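Local atomic coordinates of oligopeptide ABC transporter OppAIV (Borrelia burgdorferi B31, PDB entry 4GL8), a protein that probably binds oligopeptides outside the cytoplasmic membrane and hands them to an ABC transporter for uptake. Residues M295-L300 / N419-R424; F290-M295 / F448-Y453; V305-S310 / R488-V493; I385-Q390 / V401-E406. All blocks are in the same frame, centred on the assembly; numbering follows the deposited sequence.

Contact 1: residues M295-L300 / N419-R424; sequences MKVKPL and NYEIIR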
# COMPACT_ATOMS: atom_id res chain seq x y z
N MET A 295 5.42 -12.77 16.60
CA MET A 295 6.58 -13.31 17.31
C MET A 295 6.34 -13.46 18.79
O MET A 295 7.11 -14.13 19.45
CB MET A 295 7.81 -12.40 17.18
CG MET A 295 8.21 -12.03 15.78
SD MET A 295 8.73 -13.48 14.86
CE MET A 295 9.43 -12.68 13.46
N LYS A 296 5.31 -12.80 19.32
CA LYS A 296 4.93 -12.92 20.72
C LYS A 296 3.96 -14.08 20.94
O LYS A 296 3.53 -14.29 22.07
CB LYS A 296 4.27 -11.64 21.26
CG LYS A 296 4.86 -10.29 20.82
CD LYS A 296 6.29 -10.08 21.28
CE LYS A 296 6.34 -9.75 22.76
NZ LYS A 296 7.35 -10.60 23.47
N VAL A 297 3.55 -14.80 19.90
CA VAL A 297 2.63 -15.93 20.09
C VAL A 297 3.38 -17.22 19.89
O VAL A 297 3.94 -17.45 18.83
CB VAL A 297 1.42 -15.88 19.12
CG1 VAL A 297 0.60 -17.15 19.24
CG2 VAL A 297 0.56 -14.67 19.43
N LYS A 298 3.39 -18.07 20.91
CA LYS A 298 4.12 -19.32 20.81
C LYS A 298 3.36 -20.35 19.97
O LYS A 298 2.14 -20.42 20.07
CB LYS A 298 4.42 -19.86 22.20
CG LYS A 298 5.36 -18.93 22.95
CD LYS A 298 5.79 -19.51 24.27
CE LYS A 298 6.86 -18.66 24.93
NZ LYS A 298 8.20 -18.87 24.31
N PRO A 299 4.08 -21.18 19.17
CA PRO A 299 5.52 -21.30 19.01
C PRO A 299 6.10 -20.53 17.80
O PRO A 299 7.12 -20.94 17.24
CB PRO A 299 5.68 -22.81 18.79
CG PRO A 299 4.49 -23.15 17.94
CD PRO A 299 3.38 -22.24 18.42
N LEU A 300 5.48 -19.41 17.44
CA LEU A 300 5.94 -18.63 16.30
C LEU A 300 7.24 -17.87 16.61
O LEU A 300 7.90 -17.37 15.70
CB LEU A 300 4.83 -17.71 15.78
CG LEU A 300 3.51 -18.42 15.41
CD1 LEU A 300 2.43 -17.42 15.03
CD2 LEU A 300 3.76 -19.37 14.26
N ASN A 419 -3.02 -8.00 16.83
CA ASN A 419 -4.11 -8.81 17.36
C ASN A 419 -4.36 -9.97 16.40
O ASN A 419 -5.34 -9.99 15.64
CB ASN A 419 -5.36 -7.99 17.58
CG ASN A 419 -6.46 -8.79 18.23
OD1 ASN A 419 -6.17 -9.70 19.04
ND2 ASN A 419 -7.72 -8.49 17.90
N TYR A 420 -3.42 -10.90 16.43
CA TYR A 420 -3.42 -12.05 15.57
C TYR A 420 -2.33 -13.02 15.98
O TYR A 420 -1.46 -12.70 16.80
CB TYR A 420 -3.23 -11.66 14.09
CG TYR A 420 -1.89 -11.05 13.73
CD1 TYR A 420 -0.76 -11.86 13.44
CD2 TYR A 420 -1.74 -9.67 13.64
CE1 TYR A 420 0.46 -11.28 13.09
CE2 TYR A 420 -0.52 -9.09 13.30
CZ TYR A 420 0.56 -9.90 13.01
OH TYR A 420 1.74 -9.31 12.64
N GLU A 421 -2.41 -14.22 15.42
CA GLU A 421 -1.44 -15.26 15.62
C GLU A 421 -0.73 -15.42 14.28
O GLU A 421 0.44 -15.09 14.16
CB GLU A 421 -2.16 -16.52 16.12
CG GLU A 421 -2.80 -16.30 17.51
CD GLU A 421 -3.45 -17.54 18.12
OE1 GLU A 421 -3.91 -18.41 17.38
OE2 GLU A 421 -3.54 -17.64 19.36
N ILE A 422 -1.46 -15.89 13.27
CA ILE A 422 -1.03 -15.83 11.86
C ILE A 422 -2.05 -14.94 11.11
O ILE A 422 -3.26 -15.03 11.35
CB ILE A 422 -0.95 -17.24 11.24
CG1 ILE A 422 0.05 -18.09 12.02
CG2 ILE A 422 -0.57 -17.20 9.77
CD1 ILE A 422 0.12 -19.52 11.55
N ILE A 423 -1.59 -14.09 10.23
CA ILE A 423 -2.53 -13.27 9.48
C ILE A 423 -2.06 -13.07 8.05
O ILE A 423 -0.89 -12.70 7.80
CB ILE A 423 -2.75 -11.91 10.18
CG1 ILE A 423 -3.94 -11.17 9.61
CG2 ILE A 423 -1.49 -11.03 10.13
CD1 ILE A 423 -4.43 -10.07 10.53
N ARG A 424 -2.96 -13.35 7.10
CA ARG A 424 -2.70 -13.03 5.70
C ARG A 424 -2.29 -11.58 5.59
O ARG A 424 -2.90 -10.70 6.18
CB ARG A 424 -3.92 -13.30 4.81
CG ARG A 424 -3.74 -12.82 3.39
CD ARG A 424 -4.34 -11.46 3.14
NE ARG A 424 -3.54 -10.75 2.16
CZ ARG A 424 -3.83 -9.55 1.66
NH1 ARG A 424 -4.92 -8.87 2.04
NH2 ARG A 424 -2.99 -9.01 0.78
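Val297 meets Glu421 with the two side chains crossing at about a right angle, where the loop following strand 287-293 rests on the start of strand 422-428 in this family 5 solute-binding fold. Both methyls of Val297 face the same side of Glu421 CG, CG1 the nearer at 3.9 Å, while CG2 also reaches the Tyr420 carbonyl, Val297 CG2 to Tyr420 O being 3.9 Å. The meeting is made by the aliphatic part of the glutamate; its carboxylate is carried onward by an extended chain (chi2 -176°), and OE1 accepts a hydrogen bond from the backbone N of Lys373. No hydrogen bond joins the two segments, so the 181 Å² buried between them rests on van der Waals contact alone. Leu300 supplies the second point of touch. A backbone bond from Leu300 N to Val297 O, 2.9 Å long, closes the turn that includes the cis peptide before Pro299, and brings both side chains to bear on the strand. Leu300 also touches Leu372 of strand 372-377 and Leu309 of helix 303-311. One branch does its touching across the contact: Leu300 CD1 lies 3.9 Å from Ile422 CG1 and 3.2 Å from Glu421 O.

Contact 2: residues F290-M295 / F448-Y453; sequences FYSLNM and FSSYGY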
# COMPACT_ATOMS: atom_id res chain seq x y z
N PHE A 290 2.40 -12.15 1.53
CA PHE A 290 3.08 -12.92 2.56
C PHE A 290 2.15 -13.12 3.76
O PHE A 290 1.18 -12.42 3.89
CB PHE A 290 4.43 -12.30 2.97
CG PHE A 290 4.35 -10.90 3.57
CD1 PHE A 290 4.10 -10.72 4.91
CD2 PHE A 290 4.59 -9.79 2.78
CE1 PHE A 290 4.06 -9.44 5.47
CE2 PHE A 290 4.57 -8.50 3.31
CZ PHE A 290 4.28 -8.33 4.67
N TYR A 291 2.42 -14.13 4.59
CA TYR A 291 1.67 -14.31 5.84
C TYR A 291 2.53 -13.85 7.00
O TYR A 291 3.65 -14.34 7.16
CB TYR A 291 1.26 -15.80 5.99
CG TYR A 291 -0.08 -16.15 5.36
CD1 TYR A 291 -0.52 -15.54 4.20
CD2 TYR A 291 -0.91 -17.10 5.95
CE1 TYR A 291 -1.77 -15.85 3.66
CE2 TYR A 291 -2.13 -17.42 5.40
CZ TYR A 291 -2.57 -16.79 4.26
OH TYR A 291 -3.81 -17.14 3.76
N SER A 292 2.04 -12.89 7.78
CA SER A 292 2.75 -12.44 8.97
C SER A 292 2.54 -13.38 10.13
O SER A 292 1.51 -14.10 10.20
CB SER A 292 2.25 -11.07 9.40
OG SER A 292 2.34 -10.10 8.38
N LEU A 293 3.50 -13.33 11.05
CA LEU A 293 3.60 -14.24 12.19
C LEU A 293 3.87 -13.39 13.42
O LEU A 293 4.80 -12.61 13.44
CB LEU A 293 4.72 -15.26 11.98
CG LEU A 293 4.63 -16.06 10.68
CD1 LEU A 293 5.92 -16.81 10.42
CD2 LEU A 293 3.46 -17.02 10.63
N ASN A 294 3.03 -13.53 14.44
CA ASN A 294 3.18 -12.79 15.67
C ASN A 294 4.27 -13.45 16.50
O ASN A 294 4.08 -14.54 17.05
CB ASN A 294 1.84 -12.72 16.42
CG ASN A 294 1.89 -11.71 17.58
OD1 ASN A 294 2.92 -11.54 18.24
ND2 ASN A 294 0.78 -11.04 17.83
N MET A 295 5.42 -12.77 16.60
CA MET A 295 6.58 -13.31 17.31
C MET A 295 6.34 -13.46 18.79
O MET A 295 7.11 -14.13 19.45
CB MET A 295 7.81 -12.40 17.18
CG MET A 295 8.21 -12.03 15.78
SD MET A 295 8.73 -13.48 14.86
CE MET A 295 9.43 -12.68 13.46
N PHE A 448 3.28 -3.11 10.26
CA PHE A 448 2.99 -3.44 8.86
C PHE A 448 3.58 -4.75 8.35
O PHE A 448 3.38 -5.12 7.17
CB PHE A 448 3.41 -2.26 7.95
CG PHE A 448 2.74 -0.97 8.31
CD1 PHE A 448 1.36 -0.85 8.25
CD2 PHE A 448 3.47 0.11 8.79
CE1 PHE A 448 0.71 0.33 8.62
CE2 PHE A 448 2.83 1.30 9.17
CZ PHE A 448 1.44 1.41 9.09
N SER A 449 4.25 -5.49 9.22
CA SER A 449 4.76 -6.81 8.84
C SER A 449 4.41 -7.82 9.93
O SER A 449 3.26 -8.13 10.11
CB SER A 449 6.27 -6.76 8.55
OG SER A 449 7.01 -6.33 9.68
N SER A 450 5.41 -8.31 10.67
CA SER A 450 5.22 -9.37 11.65
C SER A 450 5.45 -8.82 13.03
O SER A 450 6.55 -8.37 13.36
CB SER A 450 6.18 -10.52 11.39
OG SER A 450 5.71 -11.34 10.34
N TYR A 451 4.40 -8.86 13.84
CA TYR A 451 4.39 -8.14 15.09
C TYR A 451 5.52 -8.64 15.96
O TYR A 451 5.66 -9.85 16.16
CB TYR A 451 3.06 -8.34 15.78
CG TYR A 451 2.84 -7.38 16.89
CD1 TYR A 451 2.41 -6.08 16.62
CD2 TYR A 451 3.07 -7.74 18.20
CE1 TYR A 451 2.19 -5.17 17.64
CE2 TYR A 451 2.85 -6.85 19.23
CZ TYR A 451 2.42 -5.56 18.93
OH TYR A 451 2.22 -4.66 19.94
N GLY A 452 6.34 -7.71 16.41
CA GLY A 452 7.41 -7.99 17.40
C GLY A 452 8.74 -8.45 16.81
O GLY A 452 9.64 -8.86 17.56
N TYR A 453 8.87 -8.42 15.48
CA TYR A 453 10.14 -8.80 14.89
C TYR A 453 11.13 -7.67 15.15
O TYR A 453 10.79 -6.49 15.03
CB TYR A 453 10.02 -9.09 13.40
CG TYR A 453 11.36 -9.41 12.75
CD1 TYR A 453 12.05 -10.56 13.06
CD2 TYR A 453 11.91 -8.55 11.83
CE1 TYR A 453 13.28 -10.84 12.47
CE2 TYR A 453 13.13 -8.83 11.22
CZ TYR A 453 13.81 -9.97 11.54
OH TYR A 453 15.04 -10.21 10.94
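Ser292 and Ser450 each use the hydroxyl on the other segment's backbone, one as donor and the other as acceptor. Ser292 OG donates to Ser449 O over 2.8 Å, approaching from above the carbonyl plane, 65° out of it. In return Ser450 OG accepts from Leu293 N at 3.1 Å, and the N-H...O angle of 167° makes this a nearly straight bond. A backbone bond from Met295 N to Tyr451 O, 3.0 Å, is the third. The loop 448-453 therefore follows the end of strand 287-293 through mixed side-chain and backbone bonds. A type II beta turn from Ser450 to Tyr453 shapes its far end, closed by Tyr453 N to Ser450 O, with Gly452 at positive phi. Met295, bent at chi2 (-65°), folds along this turn and sets its CE methyl 3.4 Å from Tyr453 CD1. Away from this pair, Asn294 and Tyr451 lie side by side, pointing the same way, Asn294 OD1 lying 3.8 Å from CD2 at the edge of the Tyr451 ring. Second-shell partners fix these groups: Ser450 OG also bonds Pro491 O, Ser292 OG bonds Ser425 OG, and Asn294 is held at both ends of its amide, OD1 by Lys296 N and ND2 by Tyr420 O. Farther out, Tyr453 OH reaches the carboxylate of Asp489.

Contact 3: residues V305-S310 / R488-V493; sequences VRKALS and RDFPAV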
# COMPACT_ATOMS: atom_id res chain seq x y z
N VAL A 305 10.11 -23.37 13.66
CA VAL A 305 8.68 -23.41 13.35
C VAL A 305 8.38 -22.48 12.15
O VAL A 305 7.76 -22.88 11.18
CB VAL A 305 7.82 -23.04 14.57
CG1 VAL A 305 6.38 -22.75 14.17
CG2 VAL A 305 7.84 -24.18 15.58
N ARG A 306 8.86 -21.25 12.23
CA ARG A 306 8.65 -20.29 11.14
C ARG A 306 9.17 -20.83 9.80
O ARG A 306 8.51 -20.72 8.77
CB ARG A 306 9.29 -18.93 11.48
CG ARG A 306 8.72 -18.29 12.72
CD ARG A 306 9.03 -16.82 12.86
NE ARG A 306 10.45 -16.56 12.86
CZ ARG A 306 11.22 -16.46 13.94
NH1 ARG A 306 12.51 -16.20 13.79
NH2 ARG A 306 10.74 -16.64 15.15
N LYS A 307 10.33 -21.46 9.83
CA LYS A 307 10.95 -22.03 8.62
C LYS A 307 10.12 -23.20 8.04
O LYS A 307 9.88 -23.26 6.84
CB LYS A 307 12.34 -22.51 9.00
CG LYS A 307 13.33 -22.61 7.89
CD LYS A 307 14.78 -22.64 8.41
CE LYS A 307 15.66 -23.20 7.28
NZ LYS A 307 17.13 -23.27 7.51
N ALA A 308 9.71 -24.10 8.93
CA ALA A 308 8.80 -25.21 8.61
C ALA A 308 7.53 -24.74 7.92
O ALA A 308 7.16 -25.29 6.92
CB ALA A 308 8.45 -26.00 9.85
N LEU A 309 6.88 -23.73 8.47
CA LEU A 309 5.67 -23.20 7.85
C LEU A 309 6.00 -22.67 6.46
O LEU A 309 5.25 -22.88 5.51
CB LEU A 309 5.06 -22.07 8.70
CG LEU A 309 4.66 -22.42 10.15
CD1 LEU A 309 4.27 -21.16 10.90
CD2 LEU A 309 3.56 -23.47 10.23
N SER A 310 7.12 -21.99 6.31
CA SER A 310 7.48 -21.38 5.03
C SER A 310 7.83 -22.44 3.97
O SER A 310 7.35 -22.38 2.86
CB SER A 310 8.64 -20.39 5.20
OG SER A 310 8.99 -19.82 3.95
N ARG A 488 17.17 -16.50 6.75
CA ARG A 488 17.65 -16.76 8.11
C ARG A 488 16.56 -16.65 9.16
O ARG A 488 16.32 -17.61 9.86
CB ARG A 488 18.82 -15.82 8.47
CG ARG A 488 19.49 -16.15 9.80
CD ARG A 488 20.82 -15.42 10.00
NE ARG A 488 20.67 -14.13 10.68
CZ ARG A 488 21.51 -13.09 10.56
NH1 ARG A 488 21.26 -11.96 11.23
NH2 ARG A 488 22.59 -13.15 9.76
N ASP A 489 15.94 -15.48 9.30
CA ASP A 489 14.98 -15.26 10.39
C ASP A 489 13.54 -15.68 10.06
O ASP A 489 12.81 -15.99 10.98
CB ASP A 489 15.01 -13.81 10.88
CG ASP A 489 16.25 -13.47 11.72
OD1 ASP A 489 17.10 -14.36 11.94
OD2 ASP A 489 16.37 -12.30 12.16
N PHE A 490 13.15 -15.67 8.79
CA PHE A 490 11.79 -15.99 8.40
C PHE A 490 10.72 -15.31 9.29
O PHE A 490 9.86 -16.00 9.86
CB PHE A 490 11.57 -17.52 8.41
CG PHE A 490 12.39 -18.26 7.39
CD1 PHE A 490 11.85 -18.58 6.14
CD2 PHE A 490 13.70 -18.62 7.66
CE1 PHE A 490 12.60 -19.26 5.19
CE2 PHE A 490 14.45 -19.29 6.71
CZ PHE A 490 13.90 -19.61 5.46
N PRO A 491 10.76 -13.98 9.43
CA PRO A 491 9.68 -13.33 10.16
C PRO A 491 8.31 -13.51 9.54
O PRO A 491 7.29 -13.41 10.22
CB PRO A 491 10.06 -11.82 10.12
CG PRO A 491 10.96 -11.69 8.95
CD PRO A 491 11.71 -13.00 8.85
N ALA A 492 8.29 -13.76 8.24
CA ALA A 492 7.06 -14.03 7.55
C ALA A 492 7.25 -15.19 6.57
O ALA A 492 8.36 -15.57 6.21
CB ALA A 492 6.61 -12.76 6.83
N VAL A 493 6.13 -15.75 6.16
CA VAL A 493 6.06 -16.71 5.08
C VAL A 493 5.80 -15.91 3.81
O VAL A 493 4.70 -15.48 3.55
CB VAL A 493 4.94 -17.72 5.35
CG1 VAL A 493 4.84 -18.72 4.21
CG2 VAL A 493 5.21 -18.41 6.67
O HOH W 1 9.27 -17.07 3.98
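Arg306 grips the carbonyl of Asp489 side-on, with two nitrogens on one oxygen: NH1 donates to Asp489 O at 2.8 Å and NE to the same Asp489 O at 3.1 Å. The acceptor lies in the guanidinium plane, 0° out of it, consistent with the two bonds fixing the rotation of the group. A bend at chi3 (-57°) brings the group there. A further, weak bond runs from NE to Phe490 O. The third nitrogen, NH2, is taken by Leu300 O, so the guanidinium clasps backbone oxygens on more than one side. Phe490, leaving helix 471-489 with positive phi, turns its ring into the tightly packed part. Lys307 CG sits over one face in a CH-pi contact, 4.0 Å from the centroid and 21° off the normal, and Ser310 CB approaches the same ring obliquely, 3.8 Å from Phe490 CD1. Packing continues at Val493, whose CG1 lies 3.8 Å from Ser310 CA. A water bonded to Ser310 OG and Ala492 O adds an indirect link to these direct contacts of Ser310. The looser side lies at the partly exposed Lys307, whose extended chain follows the ring only as far as CE. Helix 303-311 thus packs across the junction between helix 471-489 and strand 492-504, with Leu293 of strand 287-293 touching both Arg306 and Val493, and helix 351-361 meeting Lys307 through Leu357.

Contact 4: residues I385-Q390 / V401-E406; sequences IAEFIQ and VQLENE
The Gln390 amide is the flat group that spans this contact: Val401 O lies at its NE2 edge, nearly in the amide plane, and Leu403 lies over one face of the amide. Gln390 NE2 donates to Val401 O over 2.8 Å with an N-H...O angle of 146°; seen from the acceptor, the nitrogen stands above the carbonyl plane, 36° out of it. In the face contact Leu403 CG sits above the middle of the amide, and Leu403 CD1 is 3.8 Å from Gln390 OE1. An extended chain carries the amide to the strand, and on the way Gln390 CG passes Val401 CG2 at 3.7 Å, the two side chains sliding by in opposite directions. Helix 380-397 and strand 401-406 are consecutive elements of a beta-alpha-beta unit begun by strand 372-377; the two short segments run antiparallel at 173°, their axes 9.4 Å apart at closest approach. Leu403 reaches from the strand to the helix with its two branches divided: CD2 lies 4.0 Å from Ala386 CB, whereas CD1 lies 3.6 Å from Glu387 CG, the glutamate chain crossing it at about a right angle. A water adds an indirect link between the backbones, from Gln390 O to Val401 N. Strand 372-377 lies beside 401-406 in parallel pairing, its Val374 touching Val401 and its Tyr376 touching Ala386.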
# COMPACT_ATOMS: atom_id res chain seq x y z
N ILE A 385 -7.07 -18.68 -0.89
CA ILE A 385 -5.64 -18.76 -0.57
C ILE A 385 -5.46 -19.32 0.84
O ILE A 385 -4.66 -20.23 1.05
CB ILE A 385 -4.93 -17.39 -0.67
CG1 ILE A 385 -4.97 -16.85 -2.12
CG2 ILE A 385 -3.48 -17.52 -0.24
CD1 ILE A 385 -4.58 -15.37 -2.20
N ALA A 386 -6.21 -18.81 1.81
CA ALA A 386 -6.10 -19.31 3.20
C ALA A 386 -6.44 -20.79 3.34
O ALA A 386 -5.81 -21.50 4.11
CB ALA A 386 -6.99 -18.48 4.12
N GLU A 387 -7.43 -21.25 2.58
CA GLU A 387 -7.81 -22.65 2.56
C GLU A 387 -6.72 -23.53 1.96
O GLU A 387 -6.48 -24.65 2.44
CB GLU A 387 -9.17 -22.85 1.85
CG GLU A 387 -10.35 -22.56 2.79
CD GLU A 387 -11.72 -22.47 2.12
OE1 GLU A 387 -11.83 -22.70 0.90
OE2 GLU A 387 -12.72 -22.13 2.79
N PHE A 388 -6.06 -23.05 0.90
CA PHE A 388 -4.89 -23.76 0.34
C PHE A 388 -3.76 -23.84 1.36
O PHE A 388 -3.17 -24.89 1.54
CB PHE A 388 -4.38 -23.03 -0.90
CG PHE A 388 -3.16 -23.66 -1.52
CD1 PHE A 388 -3.27 -24.72 -2.40
CD2 PHE A 388 -1.89 -23.12 -1.29
CE1 PHE A 388 -2.15 -25.27 -3.01
CE2 PHE A 388 -0.76 -23.66 -1.89
CZ PHE A 388 -0.89 -24.74 -2.75
N ILE A 389 -3.47 -22.73 2.04
CA ILE A 389 -2.40 -22.70 3.04
C ILE A 389 -2.75 -23.68 4.16
O ILE A 389 -1.91 -24.44 4.60
CB ILE A 389 -2.21 -21.30 3.66
CG1 ILE A 389 -1.99 -20.22 2.60
CG2 ILE A 389 -1.07 -21.32 4.68
CD1 ILE A 389 -0.59 -20.09 2.10
N GLN A 390 -4.00 -23.65 4.62
CA GLN A 390 -4.44 -24.53 5.70
C GLN A 390 -4.17 -25.99 5.35
O GLN A 390 -3.63 -26.73 6.17
CB GLN A 390 -5.94 -24.34 5.95
CG GLN A 390 -6.52 -25.32 6.95
CD GLN A 390 -8.00 -25.07 7.21
OE1 GLN A 390 -8.80 -25.05 6.30
NE2 GLN A 390 -8.35 -24.92 8.48
N VAL A 401 -4.88 -25.54 11.63
CA VAL A 401 -5.13 -24.15 11.92
C VAL A 401 -6.61 -23.88 11.70
O VAL A 401 -7.28 -24.63 11.00
CB VAL A 401 -4.30 -23.22 11.02
CG1 VAL A 401 -2.81 -23.37 11.32
CG2 VAL A 401 -4.58 -23.45 9.53
N GLN A 402 -7.11 -22.82 12.32
CA GLN A 402 -8.50 -22.40 12.12
C GLN A 402 -8.52 -21.07 11.38
O GLN A 402 -7.70 -20.20 11.66
CB GLN A 402 -9.25 -22.31 13.45
CG GLN A 402 -9.83 -23.65 13.84
CD GLN A 402 -10.68 -23.62 15.09
OE1 GLN A 402 -10.69 -22.63 15.84
NE2 GLN A 402 -11.37 -24.70 15.34
N LEU A 403 -9.42 -20.95 10.41
CA LEU A 403 -9.52 -19.75 9.60
C LEU A 403 -10.57 -18.80 10.16
O LEU A 403 -11.56 -19.22 10.72
CB LEU A 403 -9.86 -20.09 8.16
CG LEU A 403 -8.96 -21.10 7.44
CD1 LEU A 403 -9.45 -21.28 6.01
CD2 LEU A 403 -7.50 -20.68 7.44
N GLU A 404 -10.32 -17.52 9.99
CA GLU A 404 -11.16 -16.48 10.53
C GLU A 404 -11.08 -15.22 9.68
O GLU A 404 -9.99 -14.64 9.49
CB GLU A 404 -10.69 -16.17 11.94
CG GLU A 404 -11.57 -15.16 12.63
CD GLU A 404 -11.46 -15.24 14.14
OE1 GLU A 404 -10.97 -14.27 14.74
OE2 GLU A 404 -11.84 -16.29 14.71
N ASN A 405 -12.23 -14.79 9.16
CA ASN A 405 -12.28 -13.56 8.38
C ASN A 405 -12.60 -12.33 9.23
O ASN A 405 -13.31 -12.41 10.24
CB ASN A 405 -13.28 -13.67 7.23
CG ASN A 405 -14.70 -13.65 7.72
OD1 ASN A 405 -15.14 -14.58 8.35
ND2 ASN A 405 -15.40 -12.56 7.47
N GLU A 406 -12.07 -11.19 8.80
CA GLU A 406 -12.42 -9.90 9.37
C GLU A 406 -12.73 -8.89 8.27
O GLU A 406 -12.12 -8.90 7.20
CB GLU A 406 -11.27 -9.38 10.26
CG GLU A 406 -11.08 -10.15 11.56
CD GLU A 406 -9.97 -9.60 12.45
OE1 GLU A 406 -9.03 -8.91 11.98
OE2 GLU A 406 -10.04 -9.86 13.66
O HOH W 2 -4.06 -26.90 8.86

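Contacts 1, 2 and 3 form one connected cluster, whereas contact 4 joins the cluster through contact 2. Contacts 1 and 2, with centres 7 Å apart, share Met295 and are joined by Ile423 O to Ser292 N at 2.9 Å, a probable hydrogen bond between neighbouring strands 422-428 and 287-293. Contacts 2 and 3, 10 Å apart between centres, meet where Met295 CE lies 3.4 Å from Pro491 CA. Contact 4 touches contact 2 through Tyr291, whose OH is 3.2 Å from Ala386 CA, but its nearest atoms stay about 5 Å from contact 1. Segment 419-424 of contact 1 also reaches the bound peptide: Arg424 NH1 hydrogen-bonds its backbone.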